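Local coordinates for Galactose/lactose metabolism regulatory protein GAL80 (Saccharomyces cerevisiae, PDB 3BTV), which represses the yeast galactose and lactose metabolic genes by binding the activator GAL4 and blocking its transcriptional activation when no inducing sugar is present, at residues I43-S48 with N367-Y372; Y121-W126 with I150-G155; G206-T211 with S417-N422; M235-I240 with P262-F267. The protein carries 1 engineered substitution. All coordinates share one frame; numbering follows the deposited sequence.

Interaction 1: I43-S48 with N367-Y372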
loop_
_atom_site.group_PDB
_atom_site.type_symbol
_atom_site.label_atom_id
_atom_site.label_comp_id
_atom_site.label_asym_id
_atom_site.label_seq_id
_atom_site.Cartn_x
_atom_site.Cartn_y
_atom_site.Cartn_z
ATOM N N ILE B 43 3.305 -33.604 18.434
ATOM C CA ILE B 43 4.063 -34.819 18.705
ATOM C C ILE B 43 3.210 -35.857 19.433
ATOM O O ILE B 43 3.411 -37.067 19.280
ATOM C CB ILE B 43 5.321 -34.518 19.541
ATOM C CG1 ILE B 43 6.214 -33.507 18.814
ATOM C CG2 ILE B 43 6.083 -35.805 19.854
ATOM C CD1 ILE B 43 7.491 -33.174 19.558
ATOM N N LEU B 44 2.255 -35.376 20.223
ATOM C CA LEU B 44 1.381 -36.251 20.992
ATOM C C LEU B 44 0.497 -37.065 20.054
ATOM O O LEU B 44 0.263 -38.255 20.270
ATOM C CB LEU B 44 0.518 -35.422 21.943
ATOM C CG LEU B 44 -0.356 -36.177 22.943
ATOM C CD1 LEU B 44 0.479 -37.157 23.754
ATOM C CD2 LEU B 44 -1.075 -35.197 23.854
ATOM N N GLN B 45 0.023 -36.411 19.003
ATOM C CA GLN B 45 -0.896 -37.026 18.055
ATOM C C GLN B 45 -0.178 -37.984 17.100
ATOM O O GLN B 45 -0.751 -38.977 16.647
ATOM C CB GLN B 45 -1.630 -35.940 17.273
ATOM C CG GLN B 45 -2.987 -36.365 16.742
ATOM C CD GLN B 45 -3.917 -35.187 16.547
ATOM O OE1 GLN B 45 -3.538 -34.040 16.781
ATOM N NE2 GLN B 45 -5.143 -35.463 16.121
ATOM N N LEU B 46 1.079 -37.680 16.802
ATOM C CA LEU B 46 1.886 -38.528 15.933
ATOM C C LEU B 46 2.828 -39.382 16.774
ATOM O O LEU B 46 4.010 -39.538 16.454
ATOM C CB LEU B 46 2.661 -37.664 14.937
ATOM C CG LEU B 46 1.766 -36.711 14.139
ATOM C CD1 LEU B 46 2.559 -35.576 13.488
ATOM C CD2 LEU B 46 0.951 -37.473 13.098
ATOM N N SER B 47 2.280 -39.926 17.857
ATOM C CA SER B 47 3.022 -40.735 18.817
ATOM C C SER B 47 3.801 -41.854 18.146
ATOM O O SER B 47 4.810 -42.320 18.668
ATOM C CB SER B 47 2.049 -41.336 19.830
ATOM O OG SER B 47 0.974 -41.971 19.159
ATOM N N SER B 48 3.319 -42.294 16.989
ATOM C CA SER B 48 3.989 -43.349 16.243
ATOM C C SER B 48 5.282 -42.836 15.627
ATOM O O SER B 48 6.361 -43.388 15.865
ATOM C CB SER B 48 3.071 -43.884 15.146
ATOM O OG SER B 48 1.796 -44.205 15.671
ATOM N N ASN B 367 -1.146 -25.588 11.974
ATOM C CA ASN B 367 -0.049 -25.346 11.054
ATOM C C ASN B 367 1.220 -26.058 11.491
ATOM O O ASN B 367 1.881 -26.706 10.677
ATOM C CB ASN B 367 0.174 -23.852 10.843
ATOM C CG ASN B 367 -1.001 -23.200 10.149
ATOM O OD1 ASN B 367 -1.909 -23.888 9.703
ATOM N ND2 ASN B 367 -0.986 -21.871 10.045
ATOM N N ILE B 368 1.551 -25.957 12.775
ATOM C CA ILE B 368 2.722 -26.663 13.291
ATOM C C ILE B 368 2.532 -28.173 13.166
ATOM O O ILE B 368 3.485 -28.912 12.924
ATOM C CB ILE B 368 3.039 -26.307 14.766
ATOM C CG1 ILE B 368 3.787 -24.972 14.856
ATOM C CG2 ILE B 368 3.903 -27.382 15.385
ATOM C CD1 ILE B 368 2.917 -23.766 14.589
ATOM N N HIS B 369 1.294 -28.627 13.317
ATOM C CA HIS B 369 1.018 -30.055 13.231
ATOM C C HIS B 369 1.342 -30.549 11.833
ATOM O O HIS B 369 1.966 -31.596 11.655
ATOM C CB HIS B 369 -0.449 -30.344 13.547
ATOM C CG HIS B 369 -0.786 -31.803 13.535
ATOM N ND1 HIS B 369 -1.340 -32.432 12.441
ATOM C CD2 HIS B 369 -0.630 -32.760 14.480
ATOM C CE1 HIS B 369 -1.519 -33.713 12.715
ATOM N NE2 HIS B 369 -1.096 -33.937 13.945
ATOM N N ARG B 370 0.916 -29.773 10.843
ATOM C CA ARG B 370 1.058 -30.152 9.444
ATOM C C ARG B 370 2.517 -30.093 9.023
ATOM O O ARG B 370 2.936 -30.773 8.086
ATOM C CB ARG B 370 0.173 -29.266 8.553
ATOM C CG ARG B 370 -1.307 -29.650 8.621
ATOM C CD ARG B 370 -2.233 -28.565 8.082
ATOM N NE ARG B 370 -2.178 -28.447 6.623
ATOM C CZ ARG B 370 -3.159 -28.804 5.794
ATOM N NH1 ARG B 370 -4.300 -29.306 6.263
ATOM N NH2 ARG B 370 -3.000 -28.653 4.487
ATOM N N LEU B 371 3.295 -29.280 9.730
ATOM C CA LEU B 371 4.738 -29.228 9.509
ATOM C C LEU B 371 5.395 -30.536 9.978
ATOM O O LEU B 371 6.195 -31.138 9.262
ATOM C CB LEU B 371 5.345 -28.028 10.243
ATOM C CG LEU B 371 6.865 -27.886 10.189
ATOM C CD1 LEU B 371 7.362 -27.955 8.747
ATOM C CD2 LEU B 371 7.294 -26.584 10.860
ATOM N N TYR B 372 5.053 -30.965 11.188
ATOM C CA TYR B 372 5.539 -32.236 11.716
ATOM C C TYR B 372 5.152 -33.382 10.797
ATOM O O TYR B 372 5.969 -34.243 10.491
ATOM C CB TYR B 372 4.991 -32.495 13.121
ATOM C CG TYR B 372 5.891 -31.977 14.215
ATOM C CD1 TYR B 372 5.760 -30.681 14.687
ATOM C CD2 TYR B 372 6.886 -32.783 14.765
ATOM C CE1 TYR B 372 6.591 -30.198 15.674
ATOM C CE2 TYR B 372 7.722 -32.308 15.759
ATOM C CZ TYR B 372 7.567 -31.013 16.206
ATOM O OH TYR B 372 8.385 -30.519 17.190
#
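The phenolic OH of Tyr372 is the best-held polar side-chain atom of this contact, gripped by one hydrogen bond, to ND1 of His39 one turn before Ile43. That bond fixes the end of the ring, and Ile43 packs against it: CG1 of Ile43 comes to 3.6 Å from CE2 of Tyr372, while its CD1 lies 3.7 Å from the phenolic OH. An apolar, flexible arm suits the buried flank of the ring; CG1 anti to the carbonyl carbon (chi1 -58°) and CD1 extended onward (chi2 -179°) lay it obliquely across the tyrosine. Leu46, the first residue to leave the helical conformation, directs CD1 to 3.9 Å from CB of Tyr372. The same branched end lies beside His369, whose ring, with CG anti to the backbone N, reaches across so that NE2 is 4.0 Å from CG of Leu46. Gln45 crosses the imidazole at about a right angle without bonding to it, and His369 NE2 is buried here with no polar partner. Helix 363-380 thus lies against helix 39-45 of the Rossmann domain; Ala42 touches both aromatic side chains, Phe50 of strand 50-56 meets Tyr372 edge-to-face, and Arg370 leans on helix 159-169.

Interaction 2: Y121-W126 with I150-G155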
loop_
_atom_site.group_PDB
_atom_site.type_symbol
_atom_site.label_atom_id
_atom_site.label_comp_id
_atom_site.label_asym_id
_atom_site.label_seq_id
_atom_site.Cartn_x
_atom_site.Cartn_y
_atom_site.Cartn_z
ATOM N N TYR B 121 18.316 -34.506 12.264
ATOM C CA TYR B 121 17.493 -33.323 12.087
ATOM C C TYR B 121 17.712 -32.242 13.125
ATOM O O TYR B 121 17.849 -32.525 14.316
ATOM C CB TYR B 121 16.016 -33.710 12.087
ATOM C CG TYR B 121 15.644 -34.713 11.024
ATOM C CD1 TYR B 121 15.412 -36.046 11.349
ATOM C CD2 TYR B 121 15.529 -34.332 9.695
ATOM C CE1 TYR B 121 15.070 -36.969 10.376
ATOM C CE2 TYR B 121 15.190 -35.246 8.715
ATOM C CZ TYR B 121 14.963 -36.562 9.060
ATOM O OH TYR B 121 14.626 -37.470 8.082
ATOM N N LEU B 122 17.721 -30.998 12.658
ATOM C CA LEU B 122 17.717 -29.846 13.549
ATOM C C LEU B 122 16.547 -28.934 13.209
ATOM O O LEU B 122 16.435 -28.433 12.087
ATOM C CB LEU B 122 19.029 -29.070 13.469
ATOM C CG LEU B 122 19.026 -27.783 14.300
ATOM C CD1 LEU B 122 18.873 -28.112 15.791
ATOM C CD2 LEU B 122 20.294 -26.971 14.047
ATOM N N PHE B 123 15.679 -28.724 14.187
ATOM C CA PHE B 123 14.449 -27.969 13.991
ATOM C C PHE B 123 14.533 -26.694 14.824
ATOM O O PHE B 123 14.641 -26.760 16.051
ATOM C CB PHE B 123 13.275 -28.830 14.460
ATOM C CG PHE B 123 11.917 -28.279 14.113
ATOM C CD1 PHE B 123 10.783 -29.058 14.295
ATOM C CD2 PHE B 123 11.768 -27.002 13.613
ATOM C CE1 PHE B 123 9.526 -28.570 13.982
ATOM C CE2 PHE B 123 10.511 -26.508 13.292
ATOM C CZ PHE B 123 9.391 -27.289 13.481
ATOM N N VAL B 124 14.496 -25.537 14.161
ATOM C CA VAL B 124 14.571 -24.249 14.857
ATOM C C VAL B 124 13.382 -23.381 14.508
ATOM O O VAL B 124 12.900 -23.408 13.380
ATOM C CB VAL B 124 15.887 -23.487 14.527
ATOM C CG1 VAL B 124 15.983 -22.190 15.329
ATOM C CG2 VAL B 124 17.107 -24.373 14.820
ATOM N N GLU B 125 12.907 -22.602 15.471
ATOM C CA GLU B 125 11.814 -21.675 15.202
ATOM C C GLU B 125 12.290 -20.395 14.543
ATOM O O GLU B 125 13.447 -20.009 14.685
ATOM C CB GLU B 125 11.061 -21.359 16.485
ATOM C CG GLU B 125 10.228 -22.526 16.956
ATOM C CD GLU B 125 9.290 -22.142 18.067
ATOM O OE1 GLU B 125 9.763 -21.494 19.027
ATOM O OE2 GLU B 125 8.087 -22.482 17.974
ATOM N N TRP B 126 11.397 -19.763 13.790
ATOM C CA TRP B 126 11.652 -18.437 13.238
ATOM C C TRP B 126 11.400 -17.433 14.358
ATOM O O TRP B 126 10.429 -17.578 15.090
ATOM C CB TRP B 126 10.729 -18.158 12.046
ATOM C CG TRP B 126 10.919 -16.780 11.485
ATOM C CD1 TRP B 126 10.134 -15.698 11.711
ATOM C CD2 TRP B 126 11.987 -16.336 10.642
ATOM N NE1 TRP B 126 10.642 -14.605 11.065
ATOM C CE2 TRP B 126 11.785 -14.968 10.402
ATOM C CE3 TRP B 126 13.104 -16.961 10.079
ATOM C CZ2 TRP B 126 12.646 -14.210 9.602
ATOM C CZ3 TRP B 126 13.954 -16.211 9.284
ATOM C CH2 TRP B 126 13.727 -14.850 9.060
ATOM N N ILE B 150 15.331 -27.811 9.659
ATOM C CA ILE B 150 13.967 -27.336 9.474
ATOM C C ILE B 150 13.818 -25.984 10.167
ATOM O O ILE B 150 14.318 -25.798 11.277
ATOM C CB ILE B 150 12.939 -28.329 10.062
ATOM C CG1 ILE B 150 13.194 -29.751 9.556
ATOM C CG2 ILE B 150 11.503 -27.902 9.740
ATOM C CD1 ILE B 150 13.697 -30.741 10.629
ATOM N N ILE B 151 13.154 -25.038 9.511
ATOM C CA ILE B 151 12.787 -23.784 10.162
ATOM C C ILE B 151 11.270 -23.760 10.321
ATOM O O ILE B 151 10.545 -24.186 9.425
ATOM C CB ILE B 151 13.249 -22.534 9.357
ATOM C CG1 ILE B 151 13.033 -21.246 10.162
ATOM C CG2 ILE B 151 12.522 -22.431 8.022
ATOM C CD1 ILE B 151 14.062 -21.056 11.304
ATOM N N SER B 152 10.790 -23.256 11.453
ATOM C CA SER B 152 9.357 -23.167 11.697
ATOM C C SER B 152 8.683 -22.009 10.947
ATOM O O SER B 152 8.195 -21.056 11.559
ATOM C CB SER B 152 9.073 -23.044 13.190
ATOM O OG SER B 152 7.699 -23.271 13.450
ATOM N N LEU B 153 8.663 -22.088 9.621
ATOM C CA LEU B 153 7.849 -21.173 8.817
ATOM C C LEU B 153 6.531 -21.907 8.512
ATOM O O LEU B 153 6.194 -22.166 7.357
ATOM C CB LEU B 153 8.580 -20.768 7.534
ATOM C CG LEU B 153 9.787 -19.824 7.727
ATOM C CD1 LEU B 153 10.554 -19.601 6.426
ATOM C CD2 LEU B 153 9.355 -18.476 8.296
ATOM N N GLN B 154 5.808 -22.245 9.575
ATOM C CA GLN B 154 4.670 -23.156 9.490
ATOM C C GLN B 154 3.510 -22.592 8.688
ATOM O O GLN B 154 2.522 -23.292 8.441
ATOM C CB GLN B 154 4.197 -23.560 10.888
ATOM C CG GLN B 154 3.320 -22.526 11.556
ATOM C CD GLN B 154 4.098 -21.322 12.028
ATOM O OE1 GLN B 154 5.236 -21.446 12.476
ATOM N NE2 GLN B 154 3.487 -20.148 11.931
ATOM N N GLY B 155 3.632 -21.329 8.278
ATOM C CA GLY B 155 2.636 -20.701 7.427
ATOM C C GLY B 155 2.593 -21.392 6.072
ATOM O O GLY B 155 1.551 -21.460 5.408
#
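Ile150 shows how the two neighbouring strands interlock. Its CB lies 4.0 Å from CD2 of Phe123. From there CG2, anti to the backbone N, sits over one face of the Phe123 ring, offset toward the rim, in a CH-pi contact 4.2 Å from CG2 to the ring centroid. The other branch runs beside the backbone N, and its tip CD1 lies beside Leu122 O and 4.0 Å from CB of Tyr121; chi2 of 111° lies away from a staggered value, suggesting some strain in reaching that spot. A branched aliphatic residue serves well here, since one methyl covers the ring and the other fills in beside the tyrosine. The backbones are joined by a parallel ladder: Ile150 N donates to Leu122 O (2.7 Å), Val124 N to Ile150 O (2.9 Å, nearly straight at 173°), and Ser152 N to Val124 O (2.9 Å). Ser152 N also lies at the edge of the Phe123 ring, and the small serine CB fits 3.7 Å from CA of Glu125, whose carboxylate is bound by Trp34 and His39. Beyond the strands, CD2 of Leu153 covers one face of the Trp126 indole. Strands 121-125 and 148-152, joined through helix 132-143, form a beta-alpha-beta unit at one border of the six-stranded parallel sheet, whose 3-2-1-4-5-6 order is that of the Rossmann fold.

Interaction 3: G206-T211 with S417-N422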
loop_
_atom_site.group_PDB
_atom_site.type_symbol
_atom_site.label_atom_id
_atom_site.label_comp_id
_atom_site.label_asym_id
_atom_site.label_seq_id
_atom_site.Cartn_x
_atom_site.Cartn_y
_atom_site.Cartn_z
ATOM N N GLY B 206 15.721 -10.102 18.092
ATOM C CA GLY B 206 15.208 -11.053 17.115
ATOM C C GLY B 206 13.693 -11.192 17.051
ATOM O O GLY B 206 13.175 -12.109 16.409
ATOM N N VAL B 207 12.977 -10.288 17.712
ATOM C CA VAL B 207 11.516 -10.302 17.689
ATOM C C VAL B 207 10.985 -8.889 17.501
ATOM O O VAL B 207 11.252 -8.015 18.308
ATOM C CB VAL B 207 10.911 -10.898 18.971
ATOM C CG1 VAL B 207 9.396 -11.052 18.816
ATOM C CG2 VAL B 207 11.548 -12.235 19.291
ATOM N N ASP B 208 10.234 -8.672 16.427
ATOM C CA ASP B 208 9.744 -7.341 16.108
ATOM C C ASP B 208 8.822 -7.390 14.901
ATOM O O ASP B 208 8.682 -8.425 14.245
ATOM C CB ASP B 208 10.910 -6.380 15.837
ATOM C CG ASP B 208 11.668 -6.724 14.571
ATOM O OD1 ASP B 208 11.194 -6.371 13.471
ATOM O OD2 ASP B 208 12.742 -7.342 14.679
ATOM N N LEU B 209 8.206 -6.248 14.618
ATOM C CA LEU B 209 7.194 -6.139 13.570
ATOM C C LEU B 209 7.729 -6.588 12.217
ATOM O O LEU B 209 7.031 -7.232 11.438
ATOM C CB LEU B 209 6.708 -4.691 13.459
ATOM C CG LEU B 209 5.649 -4.448 12.377
ATOM C CD1 LEU B 209 4.407 -5.287 12.696
ATOM C CD2 LEU B 209 5.286 -2.979 12.252
ATOM N N VAL B 210 8.970 -6.224 11.923
ATOM C CA VAL B 210 9.527 -6.529 10.619
ATOM C C VAL B 210 9.988 -7.978 10.538
ATOM O O VAL B 210 9.552 -8.753 9.668
ATOM C CB VAL B 210 10.684 -5.596 10.287
ATOM C CG1 VAL B 210 11.191 -5.884 8.885
ATOM C CG2 VAL B 210 10.222 -4.153 10.396
ATOM N N THR B 211 10.858 -8.341 11.467
ATOM C CA THR B 211 11.472 -9.651 11.472
ATOM C C THR B 211 10.431 -10.745 11.591
ATOM O O THR B 211 10.510 -11.777 10.925
ATOM C CB THR B 211 12.449 -9.783 12.658
ATOM O OG1 THR B 211 13.444 -8.752 12.567
ATOM C CG2 THR B 211 13.112 -11.147 12.645
ATOM N N SER B 417 17.707 -6.522 4.353
ATOM C CA SER B 417 17.544 -5.537 3.283
ATOM C C SER B 417 16.432 -4.531 3.531
ATOM O O SER B 417 16.558 -3.365 3.157
ATOM C CB SER B 417 17.319 -6.234 1.949
ATOM O OG SER B 417 18.384 -7.131 1.704
ATOM N N VAL B 418 15.331 -4.966 4.138
ATOM C CA VAL B 418 14.298 -4.008 4.517
ATOM C C VAL B 418 14.908 -2.891 5.398
ATOM O O VAL B 418 14.734 -1.696 5.128
ATOM C CB VAL B 418 13.115 -4.683 5.236
ATOM C CG1 VAL B 418 12.293 -3.653 5.960
ATOM C CG2 VAL B 418 12.227 -5.449 4.217
ATOM N N TYR B 419 15.637 -3.286 6.438
ATOM C CA TYR B 419 16.291 -2.312 7.313
ATOM C C TYR B 419 17.355 -1.457 6.601
ATOM O O TYR B 419 17.487 -0.275 6.902
ATOM C CB TYR B 419 16.885 -2.999 8.549
ATOM C CG TYR B 419 15.856 -3.293 9.613
ATOM C CD1 TYR B 419 15.472 -4.592 9.889
ATOM C CD2 TYR B 419 15.258 -2.265 10.329
ATOM C CE1 TYR B 419 14.528 -4.868 10.851
ATOM C CE2 TYR B 419 14.314 -2.529 11.295
ATOM C CZ TYR B 419 13.955 -3.841 11.553
ATOM O OH TYR B 419 13.016 -4.122 12.516
ATOM N N LYS B 420 18.098 -2.049 5.664
ATOM C CA LYS B 420 19.084 -1.285 4.893
ATOM C C LYS B 420 18.393 -0.211 4.082
ATOM O O LYS B 420 18.806 0.945 4.110
ATOM C CB LYS B 420 19.886 -2.172 3.940
ATOM C CG LYS B 420 21.155 -2.758 4.501
ATOM C CD LYS B 420 22.004 -3.350 3.386
ATOM C CE LYS B 420 22.752 -4.585 3.870
ATOM N NZ LYS B 420 23.362 -4.393 5.218
ATOM N N SER B 421 17.345 -0.611 3.357
ATOM C CA SER B 421 16.578 0.296 2.529
ATOM C C SER B 421 16.126 1.525 3.293
ATOM O O SER B 421 16.234 2.643 2.804
ATOM C CB SER B 421 15.327 -0.420 1.960
ATOM O OG SER B 421 14.561 0.517 1.244
ATOM N N ASN B 422 15.574 1.300 4.478
ATOM C CA ASN B 422 15.148 2.384 5.344
ATOM C C ASN B 422 16.321 3.311 5.741
ATOM O O ASN B 422 16.215 4.535 5.689
ATOM C CB ASN B 422 14.516 1.802 6.610
ATOM C CG ASN B 422 14.057 2.874 7.570
ATOM O OD1 ASN B 422 13.191 3.677 7.245
ATOM N ND2 ASN B 422 14.642 2.897 8.763
#
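The chain enters helix 209-225 through an extended Asp208 (phi/psi -175°/173°), and the helix start comes alongside helix 405-424 with Val210 and Val418 CA atoms 8.1 Å apart. Asp208 is the N-cap. Its CG takes the crowded position between the backbone N and the carbonyl carbon, turning the carboxylate back over the first helical turn. OD1 accepts three bonds: a straight one from Thr211 N (2.8 Å), arriving from above the carboxylate plane, a weak one from Val210 N, and a weak one from the hydroxyl of Tyr419 (3.0 Å from OH to OD1). OD2 offers its syn lone pair to OG1 of Thr211 at 2.6 Å. Aspartate suits this place because its short, two-oxygen head can take the amides at the helix start and the threonine hydroxyl together; the amides would probably help stabilise its charge. An alanine here would remove every one of these acceptors and would probably loosen both the helix start and the tether to Tyr419. Tyr419 meets Asp208 and Val210 tip to tip, its OH 3.5 Å from CG2 of Val210. The other methyl of that valine, CG1, anti to its backbone N, meets CG1 of Val418 at 3.8 Å.

Interaction 4: M235-I240 with P262-F267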
loop_
_atom_site.group_PDB
_atom_site.type_symbol
_atom_site.label_atom_id
_atom_site.label_comp_id
_atom_site.label_asym_id
_atom_site.label_seq_id
_atom_site.Cartn_x
_atom_site.Cartn_y
_atom_site.Cartn_z
ATOM N N MET B 235 10.209 1.803 4.492
ATOM C CA MET B 235 10.358 2.810 5.522
ATOM C C MET B 235 9.881 2.187 6.823
ATOM O O MET B 235 8.772 1.639 6.893
ATOM C CB MET B 235 9.543 4.051 5.196
ATOM C CG MET B 235 9.921 4.699 3.878
ATOM S SD MET B 235 8.798 6.042 3.439
ATOM C CE MET B 235 9.468 6.515 1.842
ATOM N N VAL B 236 10.728 2.265 7.844
ATOM C CA VAL B 236 10.477 1.620 9.125
ATOM C C VAL B 236 10.330 2.710 10.176
ATOM O O VAL B 236 11.148 3.618 10.259
ATOM C CB VAL B 236 11.636 0.679 9.488
ATOM C CG1 VAL B 236 11.403 0.015 10.842
ATOM C CG2 VAL B 236 11.810 -0.360 8.387
ATOM N N PHE B 237 9.280 2.624 10.978
ATOM C CA PHE B 237 8.949 3.716 11.887
ATOM C C PHE B 237 8.995 3.348 13.366
ATOM O O PHE B 237 8.501 2.300 13.779
ATOM C CB PHE B 237 7.535 4.223 11.599
ATOM C CG PHE B 237 7.353 4.788 10.225
ATOM C CD1 PHE B 237 7.227 3.956 9.119
ATOM C CD2 PHE B 237 7.279 6.153 10.041
ATOM C CE1 PHE B 237 7.058 4.491 7.852
ATOM C CE2 PHE B 237 7.097 6.692 8.772
ATOM C CZ PHE B 237 6.989 5.866 7.682
ATOM N N ASN B 238 9.560 4.240 14.169
ATOM C CA ASN B 238 9.311 4.198 15.605
ATOM C C ASN B 238 8.654 5.517 15.992
ATOM O O ASN B 238 9.279 6.375 16.601
ATOM C CB ASN B 238 10.598 3.955 16.407
ATOM C CG ASN B 238 10.335 3.774 17.896
ATOM O OD1 ASN B 238 9.198 3.578 18.324
ATOM N ND2 ASN B 238 11.390 3.853 18.692
ATOM N N ASN B 239 7.396 5.687 15.603
ATOM C CA ASN B 239 6.654 6.894 15.941
ATOM C C ASN B 239 6.074 6.793 17.346
ATOM O O ASN B 239 5.466 7.731 17.851
ATOM C CB ASN B 239 5.509 7.107 14.954
ATOM C CG ASN B 239 5.956 7.740 13.648
ATOM O OD1 ASN B 239 7.064 8.272 13.527
ATOM N ND2 ASN B 239 5.073 7.692 12.654
ATOM N N ILE B 240 6.230 5.629 17.957
ATOM C CA ILE B 240 5.700 5.375 19.294
ATOM C C ILE B 240 6.831 4.889 20.197
ATOM O O ILE B 240 6.876 3.714 20.572
ATOM C CB ILE B 240 4.552 4.314 19.266
ATOM C CG1 ILE B 240 3.519 4.657 18.181
ATOM C CG2 ILE B 240 3.888 4.193 20.631
ATOM C CD1 ILE B 240 2.368 3.631 18.070
ATOM N N PRO B 262 10.130 -1.251 15.908
ATOM C CA PRO B 262 9.245 -0.411 15.088
ATOM C C PRO B 262 7.758 -0.554 15.413
ATOM O O PRO B 262 7.313 -1.598 15.890
ATOM C CB PRO B 262 9.491 -0.929 13.667
ATOM C CG PRO B 262 10.787 -1.677 13.745
ATOM C CD PRO B 262 10.816 -2.272 15.099
ATOM N N ASP B 263 7.000 0.501 15.139
ATOM C CA ASP B 263 5.542 0.461 15.229
ATOM C C ASP B 263 4.862 0.585 13.869
ATOM O O ASP B 263 3.632 0.584 13.787
ATOM C CB ASP B 263 5.021 1.567 16.139
ATOM C CG ASP B 263 5.806 2.841 15.994
ATOM O OD1 ASP B 263 5.672 3.502 14.945
ATOM O OD2 ASP B 263 6.571 3.163 16.929
ATOM N N HIS B 264 5.640 0.722 12.801
ATOM C CA HIS B 264 5.036 0.693 11.457
ATOM C C HIS B 264 6.051 0.345 10.397
ATOM O O HIS B 264 7.214 0.727 10.492
ATOM C CB HIS B 264 4.399 2.027 11.092
ATOM C CG HIS B 264 3.256 1.905 10.134
ATOM N ND1 HIS B 264 3.426 1.884 8.765
ATOM C CD2 HIS B 264 1.924 1.808 10.345
ATOM C CE1 HIS B 264 2.247 1.780 8.175
ATOM N NE2 HIS B 264 1.313 1.750 9.113
ATOM N N LEU B 265 5.593 -0.380 9.387
ATOM C CA LEU B 265 6.419 -0.729 8.253
ATOM C C LEU B 265 5.656 -0.399 6.979
ATOM O O LEU B 265 4.498 -0.824 6.799
ATOM C CB LEU B 265 6.778 -2.225 8.271
ATOM C CG LEU B 265 7.422 -2.754 6.971
ATOM C CD1 LEU B 265 8.822 -2.198 6.769
ATOM C CD2 LEU B 265 7.450 -4.274 6.915
ATOM N N LEU B 266 6.297 0.363 6.102
ATOM C CA LEU B 266 5.801 0.552 4.735
ATOM C C LEU B 266 6.757 -0.202 3.861
ATOM O O LEU B 266 7.969 -0.034 3.973
ATOM C CB LEU B 266 5.802 2.023 4.310
ATOM C CG LEU B 266 4.940 3.009 5.099
ATOM C CD1 LEU B 266 5.192 4.431 4.619
ATOM C CD2 LEU B 266 3.461 2.663 4.985
ATOM N N PHE B 267 6.229 -1.050 2.995
ATOM C CA PHE B 267 7.097 -1.852 2.148
ATOM C C PHE B 267 6.495 -1.955 0.771
ATOM O O PHE B 267 5.310 -2.258 0.617
ATOM C CB PHE B 267 7.296 -3.241 2.763
ATOM C CG PHE B 267 7.931 -4.249 1.824
ATOM C CD1 PHE B 267 9.284 -4.546 1.905
ATOM C CD2 PHE B 267 7.166 -4.921 0.885
ATOM C CE1 PHE B 267 9.856 -5.480 1.060
ATOM C CE2 PHE B 267 7.732 -5.852 0.032
ATOM C CZ PHE B 267 9.074 -6.139 0.118
#
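Side chains alternate between two faces of this antiparallel pair, and their torsions decide what each meets. On one, Phe237 has CG anti to the carbonyl carbon (chi1 -62°), which stands its ring beside His264 and lets CE1 touch CD1 of Leu266 at 3.7 Å. The imidazole of His264, with CG anti to the backbone N, turns its edge toward the face of the Phe237 ring, an offset edge-to-face pair with planes 88° apart. Extended Met235 passes Leu266, SD 4.1 Å from CD1 of that leucine, and its end leads away; this face packs on a second subunit. On the other face Val236 splits its methyls: CG2 lies 3.9 Å from CD1 of Leu265, and CG1 presses on CG of Pro262 at 3.4 Å, unusually tight for carbons. The backbone bonds pair Met235 with Leu266 and Phe237 with His264, but Asp263 also faces Phe237, making a classic beta bulge in which Asp263 N donates to Phe237 O (2.7 Å) and His264 N only weakly. The bulge sets the Asp263 carboxylate, in the crowded position (chi1 37°), against the turn beyond the strand. Its OD1 accepts from Asn239 N (2.9 Å) through the syn lone pair, and OD2 from Ile240 N (2.7 Å) from above its plane, a short carboxylate offering one oxygen per amide. An alanine here would take away both acceptors and would probably leave the turn less well fixed. OD2 also forms a salt bridge with Lys259, whose NZ bonds Asn238 OD1 too, which probably eases the closeness of these acceptors.

Overall arrangement
The four contacts form a chain of neighbours running across the molecule. Interactions 1 and 2 have centres 13 Å apart and touch where helix 363-380 lies on the Rossmann sheet: CD2 of Leu371 is 3.4 Å from CZ of Phe123. From there the route passes to the C-terminal domain through the indole of Trp126, whose NE1 is 2.8 Å from Thr211 O, a probable hydrogen bond linking interaction 2 to interaction 3. Interactions 3 and 4 are closest, 9 Å between centres, because helix 405-424 lies over strand 229-237 and Asn422 OD1 accepts from Val236 N. Interactions 1 and 4, about 36 Å apart between centres, lie on opposite sides of the chain's centre.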